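Local coordinates for protein alpha-fucosidase (Bifidobacterium bifidum, PDB 2EAB) that probably removes L-fucose from alpha-1,2-linked glycans, this chain being the catalytic, glycoside hydrolase family 95 part of a longer bacterial protein, at residues 84-89 and 130-135; 447-452 and 532-537; 568-573 and 666-671; 680-685 and 704-709. All blocks are in the same frame, centred on the assembly; numbering follows the deposited sequence.

Contact 1: residues 84-89 and 130-135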
loop_
_atom_site.group_PDB
_atom_site.type_symbol
_atom_site.label_atom_id
_atom_site.label_comp_id
_atom_site.label_asym_id
_atom_site.label_seq_id
_atom_site.Cartn_x
_atom_site.Cartn_y
_atom_site.Cartn_z
ATOM N N PRO A 84 -9.452 12.855 19.150
ATOM C CA PRO A 84 -10.279 13.539 20.135
ATOM C C PRO A 84 -10.321 12.743 21.438
ATOM O O PRO A 84 -10.399 11.514 21.421
ATOM C CB PRO A 84 -11.656 13.607 19.462
ATOM C CG PRO A 84 -11.625 12.571 18.402
ATOM C CD PRO A 84 -10.208 12.497 17.942
ATOM N N GLY A 85 -10.225 13.455 22.557
ATOM C CA GLY A 85 -10.168 12.821 23.864
ATOM C C GLY A 85 -8.763 12.607 24.392
ATOM O O GLY A 85 -8.590 12.317 25.573
ATOM N N SER A 86 -7.752 12.754 23.539
ATOM C CA SER A 86 -6.358 12.612 23.973
ATOM C C SER A 86 -5.806 13.888 24.615
ATOM O O SER A 86 -4.726 13.868 25.218
ATOM C CB SER A 86 -5.464 12.200 22.803
ATOM O OG SER A 86 -5.408 13.233 21.834
ATOM N N SER A 87 -6.538 14.986 24.443
ATOM C CA SER A 87 -6.278 16.265 25.095
ATOM C C SER A 87 -7.604 17.000 25.128
ATOM O O SER A 87 -8.588 16.528 24.558
ATOM C CB SER A 87 -5.276 17.095 24.301
ATOM O OG SER A 87 -5.907 17.649 23.158
ATOM N N THR A 88 -7.631 18.164 25.769
ATOM C CA THR A 88 -8.846 18.976 25.807
ATOM C C THR A 88 -8.972 19.893 24.586
ATOM O O THR A 88 -9.956 20.622 24.455
ATOM C CB THR A 88 -8.920 19.821 27.102
ATOM O OG1 THR A 88 -7.765 20.660 27.191
ATOM C CG2 THR A 88 -8.990 18.918 28.332
ATOM N N SER A 89 -7.989 19.844 23.685
ATOM C CA SER A 89 -7.929 20.800 22.586
ATOM C C SER A 89 -7.550 20.192 21.235
ATOM O O SER A 89 -7.114 20.910 20.338
ATOM C CB SER A 89 -6.984 21.955 22.946
ATOM O OG SER A 89 -5.686 21.474 23.237
ATOM N N ALA A 130 2.653 14.345 20.970
ATOM C CA ALA A 130 2.710 12.937 20.577
ATOM C C ALA A 130 1.529 12.109 21.088
ATOM O O ALA A 130 1.198 11.084 20.491
ATOM C CB ALA A 130 4.027 12.314 21.009
ATOM N N ALA A 131 0.915 12.544 22.190
ATOM C CA ALA A 131 -0.284 11.894 22.722
ATOM C C ALA A 131 -1.507 12.169 21.854
ATOM O O ALA A 131 -2.407 11.335 21.767
ATOM C CB ALA A 131 -0.541 12.336 24.152
ATOM N N GLU A 132 -1.549 13.349 21.241
ATOM C CA GLU A 132 -2.612 13.677 20.284
ATOM C C GLU A 132 -2.419 12.940 18.969
ATOM O O GLU A 132 -3.384 12.490 18.350
ATOM C CB GLU A 132 -2.648 15.172 19.995
ATOM C CG GLU A 132 -3.235 16.041 21.088
ATOM C CD GLU A 132 -3.419 17.473 20.635
ATOM O OE1 GLU A 132 -2.791 17.875 19.631
ATOM O OE2 GLU A 132 -4.206 18.198 21.277
ATOM N N GLN A 133 -1.174 12.839 18.522
ATOM C CA GLN A 133 -0.898 12.131 17.285
ATOM C C GLN A 133 -1.286 10.666 17.440
ATOM O O GLN A 133 -2.011 10.115 16.612
ATOM C CB GLN A 133 0.573 12.249 16.919
ATOM C CG GLN A 133 0.881 11.622 15.568
ATOM C CD GLN A 133 2.259 11.961 15.041
ATOM O OE1 GLN A 133 3.006 12.753 15.634
ATOM N NE2 GLN A 133 2.600 11.369 13.902
ATOM N N GLY A 134 -0.806 10.043 18.512
ATOM C CA GLY A 134 -1.072 8.640 18.758
ATOM C C GLY A 134 -0.381 7.740 17.757
ATOM O O GLY A 134 0.541 8.153 17.057
ATOM N N ASN A 135 -0.817 6.487 17.733
ATOM C CA ASN A 135 -0.242 5.455 16.884
ATOM C C ASN A 135 -1.117 4.214 16.907
ATOM O O ASN A 135 -2.071 4.133 17.684
ATOM C CB ASN A 135 1.226 5.150 17.254
ATOM C CG ASN A 135 1.410 4.548 18.656
ATOM O OD1 ASN A 135 0.509 4.526 19.502
ATOM N ND2 ASN A 135 2.615 4.058 18.897
HETATM O O HOH W 1 -3.645 20.693 21.620
#
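The E132 carboxylate, the flat group of this contact, meets S87 through OE2. S87 OG donates a 2.6 Å hydrogen bond to the anti lone pair of OE2, the one away from OE1. A second donor, water 1, lies 2.6 Å from the same OE2 and 2.7 Å from S89 OG, bridging carboxylate and loop. E132 runs extended beyond CG (chi2 -171°), which carries its acid group from the helix out to the serines. S87 OG is held too: S89 N donates to it over 3.1 Å at an N-H...O angle of 159°, an ST turn. Nearer the backbone, S86 sits against the helix, its CB 3.3 Å from A131 O and its OG 3.2 Å from E132 CA. That hydroxyl is bonded to G83 O, while A131 O accepts from N237 ND2. An alanine in place of E132 would probably leave S87 OG and water 1 without their carboxylate partner, and the S87 hydroxyl freer to turn. S89 N-H, S87 OG and E132 OE2 form a chain of hydrogen bonds that ties a surface loop to helix 130-133 within the glycosyl hydrolase family 65-type N-terminal region; with two donors gripping OE2, the acid is probably ionised.

Contact 2: residues 447-452 and 532-537. With EDO (1,2-ethanediol), chain H.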
loop_
_atom_site.group_PDB
_atom_site.type_symbol
_atom_site.label_atom_id
_atom_site.label_comp_id
_atom_site.label_asym_id
_atom_site.label_seq_id
_atom_site.Cartn_x
_atom_site.Cartn_y
_atom_site.Cartn_z
ATOM N N TYR A 447 -10.636 6.564 3.061
ATOM C CA TYR A 447 -9.644 7.247 3.892
ATOM C C TYR A 447 -9.318 8.635 3.346
ATOM O O TYR A 447 -9.220 9.602 4.100
ATOM C CB TYR A 447 -8.371 6.406 3.991
ATOM C CG TYR A 447 -7.354 6.981 4.947
ATOM C CD1 TYR A 447 -7.491 6.801 6.323
ATOM C CD2 TYR A 447 -6.267 7.718 4.479
ATOM C CE1 TYR A 447 -6.571 7.331 7.212
ATOM C CE2 TYR A 447 -5.343 8.262 5.362
ATOM C CZ TYR A 447 -5.499 8.059 6.725
ATOM O OH TYR A 447 -4.575 8.610 7.588
ATOM N N VAL A 448 -9.145 8.726 2.031
ATOM C CA VAL A 448 -8.803 9.998 1.410
ATOM C C VAL A 448 -10.009 10.942 1.487
ATOM O O VAL A 448 -9.855 12.117 1.806
ATOM C CB VAL A 448 -8.263 9.797 -0.024
ATOM C CG1 VAL A 448 -8.011 11.143 -0.700
ATOM C CG2 VAL A 448 -6.967 8.988 0.023
ATOM N N GLU A 449 -11.215 10.416 1.254
ATOM C CA GLU A 449 -12.435 11.191 1.520
ATOM C C GLU A 449 -12.454 11.666 2.972
ATOM O O GLU A 449 -12.854 12.797 3.259
ATOM C CB GLU A 449 -13.693 10.387 1.192
ATOM C CG GLU A 449 -13.860 10.150 -0.300
ATOM C CD GLU A 449 -14.960 9.165 -0.656
ATOM O OE1 GLU A 449 -15.216 8.217 0.116
ATOM O OE2 GLU A 449 -15.547 9.320 -1.753
ATOM N N GLY A 450 -11.983 10.805 3.871
ATOM C CA GLY A 450 -11.892 11.110 5.296
ATOM C C GLY A 450 -10.910 12.215 5.648
ATOM O O GLY A 450 -10.988 12.793 6.733
ATOM N N LEU A 451 -9.981 12.516 4.744
ATOM C CA LEU A 451 -9.045 13.615 4.956
ATOM C C LEU A 451 -9.648 14.979 4.652
ATOM O O LEU A 451 -9.076 15.999 5.027
ATOM C CB LEU A 451 -7.775 13.425 4.125
ATOM C CG LEU A 451 -6.931 12.183 4.426
ATOM C CD1 LEU A 451 -5.772 12.086 3.447
ATOM C CD2 LEU A 451 -6.418 12.180 5.863
ATOM N N VAL A 452 -10.798 15.025 3.981
ATOM C CA VAL A 452 -11.320 16.304 3.507
ATOM C C VAL A 452 -11.740 17.227 4.652
ATOM O O VAL A 452 -11.286 18.367 4.712
ATOM C CB VAL A 452 -12.429 16.127 2.447
ATOM C CG1 VAL A 452 -13.005 17.477 2.034
ATOM C CG2 VAL A 452 -11.879 15.381 1.228
ATOM N N TYR A 532 -13.731 12.304 -9.061
ATOM C CA TYR A 532 -13.879 13.650 -9.593
ATOM C C TYR A 532 -14.073 14.674 -8.476
ATOM O O TYR A 532 -13.444 15.729 -8.490
ATOM C CB TYR A 532 -15.022 13.752 -10.611
ATOM C CG TYR A 532 -15.261 15.181 -11.043
ATOM C CD1 TYR A 532 -14.346 15.838 -11.861
ATOM C CD2 TYR A 532 -16.380 15.889 -10.604
ATOM C CE1 TYR A 532 -14.536 17.158 -12.241
ATOM C CE2 TYR A 532 -16.585 17.218 -10.990
ATOM C CZ TYR A 532 -15.658 17.840 -11.809
ATOM O OH TYR A 532 -15.829 19.146 -12.200
ATOM N N ALA A 533 -14.956 14.374 -7.527
ATOM C CA ALA A 533 -15.194 15.289 -6.415
ATOM C C ALA A 533 -13.891 15.596 -5.664
ATOM O O ALA A 533 -13.584 16.755 -5.395
ATOM C CB ALA A 533 -16.264 14.739 -5.473
ATOM N N LEU A 534 -13.117 14.560 -5.356
ATOM C CA LEU A 534 -11.838 14.745 -4.664
ATOM C C LEU A 534 -10.851 15.572 -5.474
ATOM O O LEU A 534 -10.204 16.481 -4.945
ATOM C CB LEU A 534 -11.212 13.396 -4.317
ATOM C CG LEU A 534 -11.866 12.626 -3.168
ATOM C CD1 LEU A 534 -11.453 11.163 -3.191
ATOM C CD2 LEU A 534 -11.530 13.259 -1.823
ATOM N N LEU A 535 -10.743 15.244 -6.760
ATOM C CA LEU A 535 -9.799 15.923 -7.643
ATOM C C LEU A 535 -10.184 17.369 -7.894
ATOM O O LEU A 535 -9.313 18.226 -7.992
ATOM C CB LEU A 535 -9.662 15.176 -8.968
ATOM C CG LEU A 535 -8.815 13.904 -8.902
ATOM C CD1 LEU A 535 -9.084 13.024 -10.100
ATOM C CD2 LEU A 535 -7.332 14.244 -8.805
ATOM N N LYS A 536 -11.484 17.624 -8.003
ATOM C CA LYS A 536 -11.990 18.969 -8.241
ATOM C C LYS A 536 -11.546 19.906 -7.117
ATOM O O LYS A 536 -11.009 20.987 -7.371
ATOM C CB LYS A 536 -13.514 18.938 -8.333
ATOM C CG LYS A 536 -14.177 20.293 -8.515
ATOM C CD LYS A 536 -15.696 20.143 -8.514
ATOM C CE LYS A 536 -16.389 21.497 -8.572
ATOM N NZ LYS A 536 -17.877 21.372 -8.588
ATOM N N GLU A 537 -11.755 19.489 -5.870
ATOM C CA GLU A 537 -11.438 20.354 -4.746
ATOM C C GLU A 537 -9.929 20.486 -4.519
ATOM O O GLU A 537 -9.465 21.571 -4.187
ATOM C CB GLU A 537 -12.167 19.917 -3.472
ATOM C CG GLU A 537 -11.813 20.749 -2.252
ATOM C CD GLU A 537 -12.809 20.641 -1.109
ATOM O OE1 GLU A 537 -13.928 20.099 -1.283
ATOM O OE2 GLU A 537 -12.472 21.136 -0.020
HETATM C C1 EDO H . -13.730 11.708 8.502
HETATM O O1 EDO H . -13.515 12.986 7.875
HETATM C C2 EDO H . -15.197 11.171 8.298
HETATM O O2 EDO H . -16.082 12.219 8.668
#
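L534 reaches across from helix 525-546 and packs with its two methyls against E449 and V452. V448 and E449 belong to helix 442-450, while V452 begins helix 452-463. The tight part is here: L534 CD2 lies 3.7 Å from V452 CG2, the two side chains meeting at a slant, and L534 CD1 lies 3.9 Å from E449 CG, where leucine and glutamate cross at about a right angle. Elsewhere the packing is looser. V448 CG1 stays 4.2 Å from L534 CD1, and V452 CG1 approaches E537 OE2 only to 4.2 Å. No hydrogen bond joins the two segments, and their acids look elsewhere: E537 OE1 forms a salt bridge with R456, and E449 OE1 one with R530. E449 and G450 are partly exposed, and G450 O accepts a 2.8 Å hydrogen bond from O1 of a 1,2-ethanediol, probably from the crystallisation liquor. Behind the contact, helix 507-520 fills in, with I511 and V515 touching V448 and L512 touching L534. The side chain of V448 is about 14 Å from the bound calcium. Apolar helix-against-helix packing of this kind is what builds the (alpha/alpha)6 barrel of the family 95 catalytic domain.

Contact 3: residues 568-573 and 666-671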
loop_
_atom_site.group_PDB
_atom_site.type_symbol
_atom_site.label_atom_id
_atom_site.label_comp_id
_atom_site.label_asym_id
_atom_site.label_seq_id
_atom_site.Cartn_x
_atom_site.Cartn_y
_atom_site.Cartn_z
ATOM N N GLN A 568 17.174 15.437 0.413
ATOM C CA GLN A 568 18.468 16.077 0.177
ATOM C C GLN A 568 18.277 17.483 -0.373
ATOM O O GLN A 568 17.157 17.878 -0.693
ATOM C CB GLN A 568 19.354 15.226 -0.747
ATOM C CG GLN A 568 18.841 15.125 -2.175
ATOM C CD GLN A 568 19.839 14.501 -3.140
ATOM O OE1 GLN A 568 20.971 14.174 -2.778
ATOM N NE2 GLN A 568 19.414 14.334 -4.386
ATOM N N GLY A 569 19.373 18.230 -0.469
ATOM C CA GLY A 569 19.339 19.595 -0.963
ATOM C C GLY A 569 18.816 20.580 0.067
ATOM O O GLY A 569 18.636 20.230 1.241
ATOM N N PRO A 570 18.581 21.833 -0.359
ATOM C CA PRO A 570 18.076 22.875 0.536
ATOM C C PRO A 570 16.649 22.615 0.999
ATOM O O PRO A 570 15.848 22.017 0.271
ATOM C CB PRO A 570 18.097 24.137 -0.336
ATOM C CG PRO A 570 18.973 23.816 -1.489
ATOM C CD PRO A 570 18.819 22.349 -1.717
ATOM N N LEU A 571 16.337 23.103 2.196
ATOM C CA LEU A 571 15.032 22.911 2.818
ATOM C C LEU A 571 13.872 23.545 2.047
ATOM O O LEU A 571 12.771 22.990 2.001
ATOM C CB LEU A 571 15.072 23.484 4.235
ATOM C CG LEU A 571 14.597 22.656 5.429
ATOM C CD1 LEU A 571 15.057 21.205 5.333
ATOM C CD2 LEU A 571 15.116 23.290 6.706
ATOM N N GLY A 572 14.114 24.708 1.451
ATOM C CA GLY A 572 13.054 25.468 0.806
ATOM C C GLY A 572 13.528 26.141 -0.458
ATOM O O GLY A 572 14.209 27.163 -0.409
ATOM N N THR A 573 13.181 25.547 -1.594
ATOM C CA THR A 573 13.481 26.122 -2.902
ATOM C C THR A 573 12.186 26.580 -3.574
ATOM O O THR A 573 11.088 26.356 -3.049
ATOM C CB THR A 573 14.226 25.123 -3.817
ATOM O OG1 THR A 573 13.373 24.011 -4.118
ATOM C CG2 THR A 573 15.489 24.610 -3.145
ATOM N N SER A 666 28.390 25.789 -9.198
ATOM C CA SER A 666 28.560 25.634 -7.754
ATOM C C SER A 666 27.720 24.488 -7.193
ATOM O O SER A 666 26.756 24.037 -7.819
ATOM C CB SER A 666 28.263 26.942 -7.010
ATOM O OG SER A 666 26.909 27.320 -7.145
ATOM N N THR A 667 28.109 24.029 -6.008
ATOM C CA THR A 667 27.459 22.926 -5.310
ATOM C C THR A 667 26.020 23.259 -4.920
ATOM O O THR A 667 25.731 24.370 -4.468
ATOM C CB THR A 667 28.260 22.577 -4.034
ATOM O OG1 THR A 667 29.590 22.194 -4.400
ATOM C CG2 THR A 667 27.611 21.447 -3.256
ATOM N N ILE A 668 25.117 22.297 -5.116
ATOM C CA ILE A 668 23.800 22.367 -4.496
ATOM C C ILE A 668 23.988 21.898 -3.055
ATOM O O ILE A 668 24.230 20.719 -2.807
ATOM C CB ILE A 668 22.744 21.504 -5.226
ATOM C CG1 ILE A 668 22.514 22.029 -6.650
ATOM C CG2 ILE A 668 21.432 21.485 -4.434
ATOM C CD1 ILE A 668 21.640 21.131 -7.520
ATOM N N SER A 669 23.906 22.832 -2.108
ATOM C CA SER A 669 24.153 22.508 -0.705
ATOM C C SER A 669 23.170 21.459 -0.216
ATOM O O SER A 669 21.961 21.582 -0.424
ATOM C CB SER A 669 24.088 23.758 0.175
ATOM O OG SER A 669 25.188 24.611 -0.090
ATOM N N GLY A 670 23.701 20.419 0.414
ATOM C CA GLY A 670 22.877 19.328 0.905
ATOM C C GLY A 670 22.660 18.190 -0.077
ATOM O O GLY A 670 22.070 17.169 0.285
ATOM N N TYR A 671 23.115 18.354 -1.320
ATOM C CA TYR A 671 23.072 17.261 -2.288
ATOM C C TYR A 671 24.078 16.191 -1.866
ATOM O O TYR A 671 25.222 16.511 -1.521
ATOM C CB TYR A 671 23.381 17.762 -3.703
ATOM C CG TYR A 671 23.458 16.659 -4.738
ATOM C CD1 TYR A 671 22.302 16.176 -5.358
ATOM C CD2 TYR A 671 24.684 16.093 -5.088
ATOM C CE1 TYR A 671 22.365 15.160 -6.306
ATOM C CE2 TYR A 671 24.758 15.077 -6.031
ATOM C CZ TYR A 671 23.591 14.616 -6.633
ATOM O OH TYR A 671 23.639 13.610 -7.567
#
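One hydrogen bond joins the two backbones: G569 N donates to G670 O over 3.0 Å, with the N-H...O angle a nearly straight 176°. The donor stands almost directly above the carbonyl plane. Next to it runs a CA-H...O contact, G569 CA to S669 O at 3.3 Å. Both acceptors belong to the type II turn I668 to Y671, closed by Y671 N on I668 O. G670 has positive phi, and a CB there would clash with G569 O. Apolar contact is slight, P570 CD resting 3.9 Å from I668 CG2. The amide of Q568 also meets the ring of Y671: the two side chains lie side by side, pointing the same way, with amide and ring planes 34° apart and Q568 OE1 3.5 Å from Y671 CD1. The amide is held by bonds from Q672 N to OE1 and from NE2 to E652 OE1. An alanine at Q568 would probably leave Q672 N and E652 without these mates and open a gap along the Y671 ring. Beyond P570, the chain packs L571 on helix 499-502 and enters strand 572-574, where T573 pairs with A563 of strand 558-565 and G572 bonds to V119; Y671 rests on L659.

Contact 4: residues 680-685 and 704-709. With EDO (1,2-ethanediol), chain D.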
loop_
_atom_site.group_PDB
_atom_site.type_symbol
_atom_site.label_atom_id
_atom_site.label_comp_id
_atom_site.label_asym_id
_atom_site.label_seq_id
_atom_site.Cartn_x
_atom_site.Cartn_y
_atom_site.Cartn_z
ATOM N N MET A 680 14.433 9.265 -4.585
ATOM C CA MET A 680 14.455 9.715 -5.976
ATOM C C MET A 680 13.157 10.483 -6.207
ATOM O O MET A 680 12.319 10.099 -7.034
ATOM C CB MET A 680 14.566 8.530 -6.943
ATOM C CG MET A 680 15.647 7.520 -6.577
ATOM S SD MET A 680 15.923 6.253 -7.825
ATOM C CE MET A 680 14.278 5.541 -7.961
ATOM N N SER A 681 12.989 11.564 -5.458
ATOM C CA SER A 681 11.710 12.270 -5.415
ATOM C C SER A 681 11.337 12.928 -6.736
ATOM O O SER A 681 10.167 13.170 -7.005
ATOM C CB SER A 681 11.714 13.304 -4.290
ATOM O OG SER A 681 11.890 12.676 -3.032
ATOM N N HIS A 682 12.343 13.200 -7.557
ATOM C CA HIS A 682 12.130 13.834 -8.851
ATOM C C HIS A 682 11.775 12.859 -9.978
ATOM O O HIS A 682 11.593 13.281 -11.128
ATOM C CB HIS A 682 13.368 14.645 -9.232
ATOM C CG HIS A 682 14.609 13.823 -9.384
ATOM N ND1 HIS A 682 15.007 12.893 -8.447
ATOM C CD2 HIS A 682 15.553 13.814 -10.353
ATOM C CE1 HIS A 682 16.137 12.336 -8.845
ATOM N NE2 HIS A 682 16.489 12.877 -9.998
ATOM N N LEU A 683 11.660 11.572 -9.660
ATOM C CA LEU A 683 11.345 10.575 -10.681
ATOM C C LEU A 683 9.928 10.010 -10.587
ATOM O O LEU A 683 9.608 9.028 -11.250
ATOM C CB LEU A 683 12.389 9.453 -10.693
ATOM C CG LEU A 683 13.821 9.886 -11.029
ATOM C CD1 LEU A 683 14.735 8.682 -11.039
ATOM C CD2 LEU A 683 13.909 10.642 -12.358
ATOM N N LEU A 684 9.061 10.652 -9.807
ATOM C CA LEU A 684 7.680 10.191 -9.682
ATOM C C LEU A 684 6.893 10.289 -10.987
ATOM O O LEU A 684 5.879 9.605 -11.150
ATOM C CB LEU A 684 6.962 10.924 -8.546
ATOM C CG LEU A 684 7.623 10.791 -7.172
ATOM C CD1 LEU A 684 6.757 11.464 -6.116
ATOM C CD2 LEU A 684 7.903 9.331 -6.798
ATOM N N GLY A 685 7.365 11.124 -11.908
ATOM C CA GLY A 685 6.778 11.211 -13.245
ATOM C C GLY A 685 7.051 9.996 -14.120
ATOM O O GLY A 685 6.321 9.745 -15.087
ATOM N N LYS A 704 16.666 7.272 -17.223
ATOM C CA LYS A 704 17.600 6.156 -17.090
ATOM C C LYS A 704 18.960 6.635 -16.562
ATOM O O LYS A 704 19.562 5.978 -15.713
ATOM C CB LYS A 704 17.758 5.420 -18.422
ATOM C CG LYS A 704 16.553 4.586 -18.855
ATOM C CD LYS A 704 16.834 3.983 -20.231
ATOM C CE LYS A 704 15.658 3.230 -20.822
ATOM N NZ LYS A 704 15.992 2.729 -22.189
ATOM N N THR A 705 19.423 7.781 -17.054
ATOM C CA THR A 705 20.668 8.381 -16.570
ATOM C C THR A 705 20.558 8.723 -15.082
ATOM O O THR A 705 21.443 8.388 -14.294
ATOM C CB THR A 705 21.034 9.613 -17.404
ATOM O OG1 THR A 705 21.324 9.185 -18.739
ATOM C CG2 THR A 705 22.255 10.336 -16.841
ATOM N N SER A 706 19.450 9.359 -14.701
ATOM C CA SER A 706 19.191 9.666 -13.294
ATOM C C SER A 706 19.184 8.413 -12.425
ATOM O O SER A 706 19.785 8.399 -11.346
ATOM C CB SER A 706 17.866 10.411 -13.142
ATOM O OG SER A 706 17.972 11.731 -13.636
ATOM N N LEU A 707 18.492 7.371 -12.887
ATOM C CA LEU A 707 18.436 6.101 -12.172
ATOM C C LEU A 707 19.808 5.461 -12.011
ATOM O O LEU A 707 20.122 4.935 -10.946
ATOM C CB LEU A 707 17.501 5.120 -12.880
ATOM C CG LEU A 707 15.997 5.358 -12.752
ATOM C CD1 LEU A 707 15.261 4.476 -13.734
ATOM C CD2 LEU A 707 15.506 5.098 -11.334
ATOM N N ARG A 708 20.620 5.499 -13.067
ATOM C CA ARG A 708 21.950 4.892 -13.014
ATOM C C ARG A 708 22.816 5.547 -11.941
ATOM O O ARG A 708 23.456 4.848 -11.153
ATOM C CB ARG A 708 22.649 4.921 -14.377
ATOM C CG ARG A 708 22.085 3.923 -15.386
ATOM C CD ARG A 708 23.012 3.722 -16.584
ATOM N NE ARG A 708 23.408 4.983 -17.210
ATOM C CZ ARG A 708 22.724 5.611 -18.163
ATOM N NH1 ARG A 708 21.586 5.106 -18.625
ATOM N NH2 ARG A 708 23.184 6.754 -18.660
ATOM N N TYR A 709 22.825 6.878 -11.900
ATOM C CA TYR A 709 23.576 7.580 -10.865
ATOM C C TYR A 709 23.084 7.226 -9.463
ATOM O O TYR A 709 23.886 7.042 -8.548
ATOM C CB TYR A 709 23.518 9.090 -11.067
ATOM C CG TYR A 709 24.468 9.634 -12.109
ATOM C CD1 TYR A 709 25.850 9.633 -11.896
ATOM C CD2 TYR A 709 23.985 10.183 -13.294
ATOM C CE1 TYR A 709 26.727 10.148 -12.852
ATOM C CE2 TYR A 709 24.851 10.703 -14.253
ATOM C CZ TYR A 709 26.221 10.683 -14.028
ATOM O OH TYR A 709 27.083 11.195 -14.972
HETATM C C1 EDO D . 9.056 10.686 -2.386
HETATM O O1 EDO D . 10.535 10.374 -2.291
HETATM C C2 EDO D . 8.754 11.641 -1.163
HETATM O O2 EDO D . 8.878 10.846 0.104
HETATM O O HOH W 2 19.024 12.841 -11.389
#
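M680 and L707 face each other with CA atoms 8.2 Å apart, and L683 and S706 with CA atoms 8.3 Å apart; the backbones of loop 680-685 and the helix approach at these two places, with no direct hydrogen bond between the segments. L707 CD2 is the common target. M680 CE comes within 3.6 Å of it, and L683 CD1 within 3.7 Å. Methionine and leucine cross at about a right angle; a bend at the end of the methionine (chi3 -57°) sets its CE beside the L707 methyl, while SD also touches that carbon. The other L683 branch turns to the serine, CD2 lying 4.0 Å from S706 CB. The polar part is bridged by water. H682 NE2 and S706 OG do not meet directly; water 2 lies in the ring plane at the imidazole edge, 2.9 Å from NE2 and 2.7 Å from S706 OG. The S706 hydroxyl also accepts from I650 N, so this buried oxygen has more than the water to satisfy it. One face of the H682 ring has L683 CG 4.0 Å above its centre, so the leucine packs over one face of the imidazole. Facing away from the helix, S681 OG is bonded to P566 O and to a 1,2-ethanediol probably left from crystallisation. Helix 722-734 closes on the apolar end, R728 touching M680 and W732 touching L707; helix 577-596 borders the loop, T577 touching H682 and Y578 touching S681 and L684.

Overall arrangement
From the N terminus, contact 1 closes a 40-residue excursion on the surface of the family 65-like N-terminal region, tying the loop after strand 69-76 to helix 130-133. The other three follow in series within the family 95 catalytic domain, none crossing or enclosing another. Contact 2 closes a 79-residue excursion, 36 of them helical, and joins helices 442-450 and 525-546 in the buried interior, its centre 24 Å from that of contact 1. Contact 3 closes a 92-residue excursion that includes helices 577-596 and 632-639. Contact 4 then fastens residues 680-685 to helix 697-711 only 19 residues later. Contacts 3 and 4 are neighbours, with centres 17 Å apart, yet they do not touch.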